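Local coordinates for DNA-binding protein (Silicibacter pomeroyi, PDB 3EUS), which probably binds DNA through a helix-turn-helix domain of the Cro/C1 (XRE) family, at residues L33-V47 / R52-C66. Residues are numbered along the deposited sequence; the frame is centred on the assembly and turned at random.
Sequences LAERLDKPQSFVAKV and RRLDVIEFAKWMAAC
Trp62 of helix 56-65 is the knob of a hydrophobic core contact, set among Leu33, Phe43, Val44 and Val47 of the helix-turn-helix pair 30-36 and 41-48. Its CG lies anti to the backbone N (chi1 -177°), which sends the indole in between the two helices. Leu33 CD2 makes a CH-pi contact over one face, 3.7 Å from the six-membered ring centroid. Val47 CG1 packs on Trp62 CZ3 at 3.6 Å, and Phe43 CE2 meets the indole edge. Trp62 NE1 is hydrogen-bonded to Leu19 O of helix 10-25. At the end of helix 56-65, Arg36 NH1 donates to Ala65 O (2.7 Å), in the guanidinium plane. At the other end, the Phe43 rim stands against one face of the Arg52 guanidinium, CE1 to CZ 3.4 Å, planes 69° apart. Arg52 grips Glu58 end-on in a salt bridge, NH1 to OE1 2.9 Å and NH2 to OE2 2.7 Å. Glu58 OE1 also accepts from Asp55 N, in a capping box. A leucine in place of Arg52 would probably leave Glu58 without its charged, two-pronged mate and Phe43 without the flat guanidinium. Water links Glu58 OE2 to Lys39 NZ. Polar groups thus flank an apolar centre, with one direct bond across, from Arg36.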
ATOM      1  N   LEU A  33      -4.183  14.262 -12.101  1.00 16.01           N
ATOM      2  CA  LEU A  33      -3.690  13.518 -10.965  1.00 14.77           C
ATOM      3  C   LEU A  33      -2.168  13.407 -11.061  1.00 14.40           C
ATOM      4  O   LEU A  33      -1.475  13.618 -10.053  1.00 12.86           O
ATOM      5  CB  LEU A  33      -4.355  12.134 -10.814  1.00 15.27           C
ATOM      6  CG  LEU A  33      -3.794  11.286  -9.666  1.00  9.62           C
ATOM      7  CD1 LEU A  33      -3.793  12.042  -8.268  1.00 10.36           C
ATOM      8  CD2 LEU A  33      -4.417   9.840  -9.565  1.00 11.03           C
ATOM      9  N   ALA A  34      -1.646  13.080 -12.246  1.00 13.91           N
ATOM     10  CA  ALA A  34      -0.200  12.943 -12.405  1.00 14.82           C
ATOM     11  C   ALA A  34       0.498  14.274 -12.061  1.00 14.64           C
ATOM     12  O   ALA A  34       1.530  14.277 -11.405  1.00 15.95           O
ATOM     13  CB  ALA A  34       0.183  12.471 -13.795  1.00 14.88           C
ATOM     14  N   GLU A  35      -0.110  15.376 -12.453  1.00 15.78           N
ATOM     15  CA  GLU A  35       0.477  16.710 -12.208  1.00 15.90           C
ATOM     16  C   GLU A  35       0.584  16.901 -10.688  1.00 15.74           C
ATOM     17  O   GLU A  35       1.639  17.320 -10.156  1.00 15.07           O
ATOM     18  CB  GLU A  35      -0.416  17.814 -12.814  1.00 16.37           C
ATOM     19  CG  GLU A  35      -0.158  18.161 -14.271  1.00 21.93           C
ATOM     20  CD  GLU A  35       1.091  18.980 -14.526  1.00 28.06           C
ATOM     21  OE1 GLU A  35       1.307  20.050 -13.901  1.00 32.02           O
ATOM     22  OE2 GLU A  35       1.860  18.565 -15.415  1.00 34.65           O
ATOM     23  N   ARG A  36      -0.469  16.510  -9.970  1.00 15.19           N
ATOM     24  CA  ARG A  36      -0.476  16.636  -8.508  1.00 16.64           C
ATOM     25  C   ARG A  36       0.557  15.739  -7.847  1.00 17.17           C
ATOM     26  O   ARG A  36       1.041  16.073  -6.763  1.00 18.75           O
ATOM     27  CB  ARG A  36      -1.826  16.341  -7.895  1.00 16.71           C
ATOM     28  CG  ARG A  36      -2.914  17.324  -8.237  1.00 18.17           C
ATOM     29  CD  ARG A  36      -4.199  16.891  -7.552  1.00 19.80           C
ATOM     30  NE  ARG A  36      -5.245  17.878  -7.740  1.00 23.03           N
ATOM     31  CZ  ARG A  36      -6.404  17.879  -7.085  1.00 24.20           C
ATOM     32  NH1 ARG A  36      -6.695  16.931  -6.190  1.00 26.44           N
ATOM     33  NH2 ARG A  36      -7.276  18.855  -7.311  1.00 26.06           N
ATOM     34  N   LEU A  37       0.912  14.636  -8.515  1.00 15.26           N
ATOM     35  CA  LEU A  37       1.889  13.709  -7.989  1.00 15.06           C
ATOM     36  C   LEU A  37       3.285  13.974  -8.542  1.00 16.23           C
ATOM     37  O   LEU A  37       4.184  13.198  -8.202  1.00 15.95           O
ATOM     38  CB  LEU A  37       1.491  12.281  -8.330  1.00 13.38           C
ATOM     39  CG  LEU A  37       0.192  11.796  -7.721  1.00 13.46           C
ATOM     40  CD1 LEU A  37      -0.125  10.360  -8.289  1.00 12.40           C
ATOM     41  CD2 LEU A  37       0.287  11.816  -6.205  1.00 13.57           C
ATOM     42  N   ASP A  38       3.449  15.041  -9.343  1.00 16.49           N
ATOM     43  CA  ASP A  38       4.697  15.385 -10.017  1.00 18.98           C
ATOM     44  C   ASP A  38       5.247  14.202 -10.862  1.00 19.11           C
ATOM     45  O   ASP A  38       6.472  13.908 -10.894  1.00 20.10           O
ATOM     46  CB  ASP A  38       5.714  15.905  -9.003  1.00 19.65           C
ATOM     47  CG  ASP A  38       6.833  16.713  -9.646  1.00 20.38           C
ATOM     48  OD1 ASP A  38       6.591  17.457 -10.625  1.00 20.85           O
ATOM     49  OD2 ASP A  38       7.977  16.578  -9.144  1.00 25.81           O
ATOM     50  N   LYS A  39       4.305  13.584 -11.565  1.00 18.01           N
ATOM     51  CA  LYS A  39       4.514  12.420 -12.411  1.00 17.48           C
ATOM     52  C   LYS A  39       4.036  12.702 -13.792  1.00 17.15           C
ATOM     53  O   LYS A  39       3.193  13.606 -14.007  1.00 13.82           O
ATOM     54  CB  LYS A  39       3.718  11.234 -11.862  1.00 18.01           C
ATOM     55  CG  LYS A  39       4.269  10.689 -10.579  1.00 18.58           C
ATOM     56  CD  LYS A  39       5.550   9.941 -10.820  1.00 23.43           C
ATOM     57  CE  LYS A  39       5.964   9.114  -9.615  1.00 25.86           C
ATOM     58  NZ  LYS A  39       6.878   7.980  -9.986  1.00 30.96           N
ATOM     59  N   PRO A  40       4.531  11.897 -14.774  1.00 17.74           N
ATOM     60  CA  PRO A  40       4.010  11.961 -16.121  1.00 18.00           C
ATOM     61  C   PRO A  40       2.649  11.272 -16.180  1.00 18.61           C
ATOM     62  O   PRO A  40       2.403  10.418 -15.359  1.00 16.61           O
ATOM     63  CB  PRO A  40       5.032  11.171 -16.945  1.00 18.12           C
ATOM     64  CG  PRO A  40       5.725  10.262 -15.964  1.00 16.82           C
ATOM     65  CD  PRO A  40       5.586  10.876 -14.604  1.00 18.02           C
ATOM     66  N   GLN A  41       1.790  11.658 -17.111  1.00 19.39           N
ATOM     67  CA  GLN A  41       0.462  11.046 -17.222  1.00 20.99           C
ATOM     68  C   GLN A  41       0.520   9.515 -17.294  1.00 21.05           C
ATOM     69  O   GLN A  41      -0.359   8.809 -16.747  1.00 21.41           O
ATOM     70  CB  GLN A  41      -0.266  11.638 -18.416  1.00 21.59           C
ATOM     71  CG  GLN A  41      -1.601  11.022 -18.766  1.00 23.84           C
ATOM     72  CD  GLN A  41      -2.246  11.614 -20.020  1.00 29.25           C
ATOM     73  OE1 GLN A  41      -2.102  12.807 -20.328  1.00 33.75           O
ATOM     74  NE2 GLN A  41      -2.972  10.774 -20.749  1.00 33.10           N
ATOM     75  N   SER A  42       1.550   9.014 -17.980  1.00 21.21           N
ATOM     76  CA  SER A  42       1.790   7.565 -18.150  1.00 20.83           C
ATOM     77  C   SER A  42       1.899   6.801 -16.841  1.00 20.21           C
ATOM     78  O   SER A  42       1.510   5.640 -16.774  1.00 20.13           O
ATOM     79  CB  SER A  42       3.043   7.317 -19.021  1.00 20.04           C
ATOM     80  OG  SER A  42       4.251   7.652 -18.343  1.00 21.82           O
ATOM     81  N   PHE A  43       2.367   7.454 -15.778  1.00 19.78           N
ATOM     82  CA  PHE A  43       2.399   6.827 -14.470  1.00 18.13           C
ATOM     83  C   PHE A  43       1.019   6.432 -13.978  1.00 17.56           C
ATOM     84  O   PHE A  43       0.813   5.273 -13.593  1.00 15.21           O
ATOM     85  CB  PHE A  43       3.101   7.742 -13.437  1.00 17.29           C
ATOM     86  CG  PHE A  43       3.004   7.251 -12.014  1.00 17.96           C
ATOM     87  CD1 PHE A  43       3.862   6.274 -11.542  1.00 23.08           C
ATOM     88  CD2 PHE A  43       2.080   7.787 -11.141  1.00 17.40           C
ATOM     89  CE1 PHE A  43       3.796   5.841 -10.225  1.00 24.41           C
ATOM     90  CE2 PHE A  43       2.009   7.356  -9.796  1.00 14.77           C
ATOM     91  CZ  PHE A  43       2.839   6.376  -9.341  1.00 20.40           C
ATOM     92  N   VAL A  44       0.083   7.379 -14.044  1.00 17.21           N
ATOM     93  CA  VAL A  44      -1.293   7.153 -13.651  1.00 16.47           C
ATOM     94  C   VAL A  44      -1.952   6.095 -14.554  1.00 17.58           C
ATOM     95  O   VAL A  44      -2.544   5.149 -14.032  1.00 16.36           O
ATOM     96  CB  VAL A  44      -2.094   8.439 -13.619  1.00 16.48           C
ATOM     97  CG1 VAL A  44      -3.631   8.173 -13.339  1.00 13.09           C
ATOM     98  CG2 VAL A  44      -1.499   9.366 -12.528  1.00 16.91           C
ATOM     99  N   ALA A  45      -1.821   6.244 -15.862  1.00 18.03           N
ATOM    100  CA  ALA A  45      -2.408   5.244 -16.786  1.00 18.83           C
ATOM    101  C   ALA A  45      -1.862   3.843 -16.501  1.00 19.04           C
ATOM    102  O   ALA A  45      -2.629   2.856 -16.451  1.00 20.80           O
ATOM    103  CB  ALA A  45      -2.152   5.613 -18.257  1.00 19.59           C
ATOM    104  N   LYS A  46      -0.557   3.746 -16.323  1.00 17.82           N
ATOM    105  CA  LYS A  46       0.073   2.462 -16.110  1.00 19.09           C
ATOM    106  C   LYS A  46      -0.317   1.827 -14.793  1.00 18.05           C
ATOM    107  O   LYS A  46      -0.592   0.615 -14.735  1.00 18.36           O
ATOM    108  CB  LYS A  46       1.585   2.536 -16.238  1.00 18.69           C
ATOM    109  CG  LYS A  46       2.037   2.630 -17.677  1.00 23.16           C
ATOM    110  CD  LYS A  46       3.546   2.881 -17.777  1.00 26.48           C
ATOM    111  CE  LYS A  46       4.036   2.738 -19.211  1.00 29.98           C
ATOM    112  NZ  LYS A  46       5.496   2.567 -19.289  1.00 32.50           N
ATOM    113  N   VAL A  47      -0.363   2.613 -13.718  1.00 17.54           N
ATOM    114  CA  VAL A  47      -0.800   2.049 -12.462  1.00 16.80           C
ATOM    115  C   VAL A  47      -2.235   1.497 -12.555  1.00 17.02           C
ATOM    116  O   VAL A  47      -2.536   0.412 -12.035  1.00 18.57           O
ATOM    117  CB  VAL A  47      -0.656   3.111 -11.333  1.00 17.12           C
ATOM    118  CG1 VAL A  47      -1.479   2.735 -10.097  1.00 17.35           C
ATOM    119  CG2 VAL A  47       0.862   3.333 -10.994  1.00 16.38           C
ATOM    120  N   ARG A  52       2.109  -0.872 -14.060  1.00 29.95           N
ATOM    121  CA  ARG A  52       3.121  -0.495 -13.065  1.00 31.42           C
ATOM    122  C   ARG A  52       2.639  -0.796 -11.664  1.00 32.11           C
ATOM    123  O   ARG A  52       1.489  -0.565 -11.321  1.00 30.82           O
ATOM    124  CB  ARG A  52       3.461   0.986 -13.178  1.00 32.22           C
ATOM    125  CG  ARG A  52       4.662   1.364 -12.264  1.00 34.29           C
ATOM    126  CD  ARG A  52       4.857   2.812 -12.222  1.00 35.43           C
ATOM    127  NE  ARG A  52       5.996   3.234 -11.388  1.00 35.09           N
ATOM    128  CZ  ARG A  52       6.041   3.234 -10.045  1.00 33.84           C
ATOM    129  NH1 ARG A  52       5.053   2.750  -9.276  1.00 32.13           N
ATOM    130  NH2 ARG A  52       7.133   3.724  -9.446  1.00 36.95           N
ATOM    131  N   ARG A  53       3.551  -1.319 -10.853  1.00 32.72           N
ATOM    132  CA  ARG A  53       3.311  -1.637  -9.469  1.00 32.80           C
ATOM    133  C   ARG A  53       3.309  -0.353  -8.591  1.00 31.15           C
ATOM    134  O   ARG A  53       3.955   0.635  -8.940  1.00 31.76           O
ATOM    135  CB  ARG A  53       4.423  -2.580  -9.041  1.00 33.83           C
ATOM    136  CG  ARG A  53       4.182  -3.390  -7.773  1.00 38.15           C
ATOM    137  CD  ARG A  53       5.536  -3.761  -7.067  1.00 43.48           C
ATOM    138  NE  ARG A  53       6.247  -2.537  -6.646  1.00 48.62           N
ATOM    139  CZ  ARG A  53       6.913  -2.345  -5.502  1.00 50.41           C
ATOM    140  NH1 ARG A  53       7.047  -3.303  -4.581  1.00 51.75           N
ATOM    141  NH2 ARG A  53       7.478  -1.159  -5.301  1.00 51.48           N
ATOM    142  N   LEU A  54       2.549  -0.360  -7.492  1.00 29.08           N
ATOM    143  CA  LEU A  54       2.500   0.803  -6.566  1.00 27.65           C
ATOM    144  C   LEU A  54       3.052   0.411  -5.207  1.00 24.65           C
ATOM    145  O   LEU A  54       2.607  -0.553  -4.619  1.00 24.90           O
ATOM    146  CB  LEU A  54       1.046   1.299  -6.439  1.00 28.31           C
ATOM    147  CG  LEU A  54       0.793   2.776  -6.210  1.00 25.50           C
ATOM    148  CD1 LEU A  54       1.192   3.609  -7.418  1.00 26.41           C
ATOM    149  CD2 LEU A  54      -0.651   3.054  -5.824  1.00 26.13           C
ATOM    150  N   ASP A  55       4.026   1.140  -4.657  1.00 24.05           N
ATOM    151  CA  ASP A  55       4.408   0.879  -3.288  1.00 22.93           C
ATOM    152  C   ASP A  55       3.490   1.649  -2.302  1.00 23.04           C
ATOM    153  O   ASP A  55       2.582   2.374  -2.736  1.00 20.40           O
ATOM    154  CB  ASP A  55       5.927   1.084  -3.018  1.00 24.87           C
ATOM    155  CG  ASP A  55       6.360   2.542  -2.915  1.00 25.91           C
ATOM    156  OD1 ASP A  55       5.540   3.450  -2.639  1.00 23.03           O
ATOM    157  OD2 ASP A  55       7.593   2.803  -3.094  1.00 29.09           O
ATOM    158  N   VAL A  56       3.672   1.437  -0.999  1.00 22.80           N
ATOM    159  CA  VAL A  56       2.802   2.042   0.017  1.00 21.95           C
ATOM    160  C   VAL A  56       2.908   3.570   0.026  1.00 22.37           C
ATOM    161  O   VAL A  56       1.914   4.262   0.241  1.00 20.62           O
ATOM    162  CB  VAL A  56       3.078   1.480   1.446  1.00 23.17           C
ATOM    163  CG1 VAL A  56       2.238   2.273   2.541  1.00 21.29           C
ATOM    164  CG2 VAL A  56       2.723   0.020   1.438  1.00 20.01           C
ATOM    165  N   ILE A  57       4.120   4.100  -0.181  1.00 19.63           N
ATOM    166  CA  ILE A  57       4.349   5.518  -0.078  1.00 20.55           C
ATOM    167  C   ILE A  57       3.647   6.180  -1.290  1.00 19.79           C
ATOM    168  O   ILE A  57       2.959   7.223  -1.129  1.00 16.81           O
ATOM    169  CB  ILE A  57       5.861   5.868  -0.055  1.00 20.67           C
ATOM    170  CG1 ILE A  57       6.558   5.503   1.272  1.00 24.64           C
ATOM    171  CG2 ILE A  57       6.042   7.335  -0.297  1.00 19.95           C
ATOM    172  CD1 ILE A  57       5.862   4.607   2.156  1.00 27.02           C
ATOM    173  N   GLU A  58       3.777   5.557  -2.469  1.00 18.01           N
ATOM    174  CA  GLU A  58       3.123   6.053  -3.702  1.00 18.10           C
ATOM    175  C   GLU A  58       1.585   5.983  -3.478  1.00 16.09           C
ATOM    176  O   GLU A  58       0.864   6.891  -3.867  1.00 15.76           O
ATOM    177  CB  GLU A  58       3.556   5.238  -4.913  1.00 18.00           C
ATOM    178  CG  GLU A  58       5.028   5.410  -5.264  1.00 18.97           C
ATOM    179  CD  GLU A  58       5.571   4.394  -6.273  1.00 22.61           C
ATOM    180  OE1 GLU A  58       5.013   3.318  -6.405  1.00 21.43           O
ATOM    181  OE2 GLU A  58       6.549   4.706  -6.994  1.00 22.74           O
ATOM    182  N   PHE A  59       1.087   4.909  -2.856  1.00 16.93           N
ATOM    183  CA  PHE A  59      -0.334   4.791  -2.556  1.00 16.74           C
ATOM    184  C   PHE A  59      -0.801   5.921  -1.662  1.00 16.49           C
ATOM    185  O   PHE A  59      -1.870   6.509  -1.881  1.00 15.81           O
ATOM    186  CB  PHE A  59      -0.581   3.400  -1.938  1.00 17.41           C
ATOM    187  CG  PHE A  59      -1.922   3.196  -1.372  1.00 15.16           C
ATOM    188  CD1 PHE A  59      -3.025   3.041  -2.206  1.00 15.51           C
ATOM    189  CD2 PHE A  59      -2.110   2.996   0.009  1.00 12.76           C
ATOM    190  CE1 PHE A  59      -4.251   2.783  -1.701  1.00 15.60           C
ATOM    191  CE2 PHE A  59      -3.426   2.766   0.540  1.00 15.83           C
ATOM    192  CZ  PHE A  59      -4.490   2.665  -0.333  1.00 19.73           C
ATOM    193  N   ALA A  60      -0.083   6.162  -0.569  1.00 16.28           N
ATOM    194  CA  ALA A  60      -0.418   7.257   0.329  1.00 16.33           C
ATOM    195  C   ALA A  60      -0.525   8.561  -0.447  1.00 15.60           C
ATOM    196  O   ALA A  60      -1.483   9.331  -0.253  1.00 15.67           O
ATOM    197  CB  ALA A  60       0.657   7.335   1.520  1.00 14.86           C
ATOM    198  N   LYS A  61       0.460   8.859  -1.302  1.00 15.93           N
ATOM    199  CA  LYS A  61       0.444  10.122  -1.995  1.00 15.79           C
ATOM    200  C   LYS A  61      -0.737  10.217  -2.992  1.00 13.40           C
ATOM    201  O   LYS A  61      -1.349  11.267  -3.163  1.00 14.41           O
ATOM    202  CB  LYS A  61       1.774  10.335  -2.707  1.00 15.75           C
ATOM    203  CG  LYS A  61       2.998  10.606  -1.723  1.00 19.80           C
ATOM    204  CD  LYS A  61       4.294  10.580  -2.509  1.00 25.89           C
ATOM    205  CE  LYS A  61       5.542  10.899  -1.632  1.00 30.31           C
ATOM    206  NZ  LYS A  61       6.839  11.002  -2.401  1.00 33.79           N
ATOM    207  N   TRP A  62      -0.988   9.138  -3.677  1.00 13.59           N
ATOM    208  CA  TRP A  62      -2.114   9.048  -4.683  1.00 13.15           C
ATOM    209  C   TRP A  62      -3.429   9.313  -3.942  1.00 12.80           C
ATOM    210  O   TRP A  62      -4.257  10.112  -4.364  1.00 12.86           O
ATOM    211  CB  TRP A  62      -2.147   7.637  -5.261  1.00 13.23           C
ATOM    212  CG  TRP A  62      -3.159   7.346  -6.353  1.00 11.57           C
ATOM    213  CD1 TRP A  62      -4.516   7.269  -6.224  1.00 12.70           C
ATOM    214  CD2 TRP A  62      -2.864   6.922  -7.680  1.00 11.13           C
ATOM    215  NE1 TRP A  62      -5.092   6.878  -7.415  1.00 11.49           N
ATOM    216  CE2 TRP A  62      -4.103   6.666  -8.330  1.00 10.49           C
ATOM    217  CE3 TRP A  62      -1.690   6.767  -8.402  1.00 15.73           C
ATOM    218  CZ2 TRP A  62      -4.177   6.275  -9.660  1.00 11.97           C
ATOM    219  CZ3 TRP A  62      -1.766   6.344  -9.700  1.00 14.12           C
ATOM    220  CH2 TRP A  62      -3.019   6.105 -10.325  1.00 13.14           C
ATOM    221  N   MET A  63      -3.647   8.613  -2.828  1.00 14.40           N
ATOM    222  CA  MET A  63      -4.905   8.744  -2.122  1.00 13.23           C
ATOM    223  C   MET A  63      -5.076  10.141  -1.540  1.00 14.14           C
ATOM    224  O   MET A  63      -6.143  10.687  -1.592  1.00 13.42           O
ATOM    225  CB  MET A  63      -5.057   7.633  -1.056  1.00 13.58           C
ATOM    226  CG  MET A  63      -5.209   6.230  -1.705  1.00 12.95           C
ATOM    227  SD  MET A  63      -6.527   5.961  -2.926  1.00  7.31           S
ATOM    228  CE  MET A  63      -8.004   6.327  -1.964  1.00 17.99           C
ATOM    229  N   ALA A  64      -4.007  10.726  -1.015  1.00 13.98           N
ATOM    230  CA  ALA A  64      -4.047  12.101  -0.555  1.00 14.10           C
ATOM    231  C   ALA A  64      -4.327  13.094  -1.656  1.00 12.45           C
ATOM    232  O   ALA A  64      -5.068  14.070  -1.430  1.00 12.94           O
ATOM    233  CB  ALA A  64      -2.672  12.506   0.146  1.00 14.01           C
ATOM    234  N   ALA A  65      -3.744  12.881  -2.814  1.00 13.22           N
ATOM    235  CA  ALA A  65      -3.982  13.770  -3.980  1.00 14.47           C
ATOM    236  C   ALA A  65      -5.415  13.669  -4.483  1.00 13.84           C
ATOM    237  O   ALA A  65      -5.915  14.611  -5.088  1.00 14.23           O
ATOM    238  CB  ALA A  65      -2.984  13.475  -5.140  1.00 13.62           C
ATOM    239  N   CYS A  66      -6.065  12.546  -4.205  1.00 15.08           N
ATOM    240  CA  CYS A  66      -7.472  12.328  -4.568  1.00 14.91           C
ATOM    241  C   CYS A  66      -8.385  12.648  -3.423  1.00 14.89           C
ATOM    242  O   CYS A  66      -9.567  12.403  -3.538  1.00 16.72           O
ATOM    243  CB  CYS A  66      -7.700  10.883  -4.981  1.00 14.60           C
ATOM    244  SG  CYS A  66      -6.826  10.343  -6.525  1.00 15.98           S
TER
HETATM  245  O   HOH W   1       7.227   7.268  -7.413  1.00 34.36           O
HETATM  246  O   HOH W   2      -0.889  -1.371 -10.786  1.00 26.46           O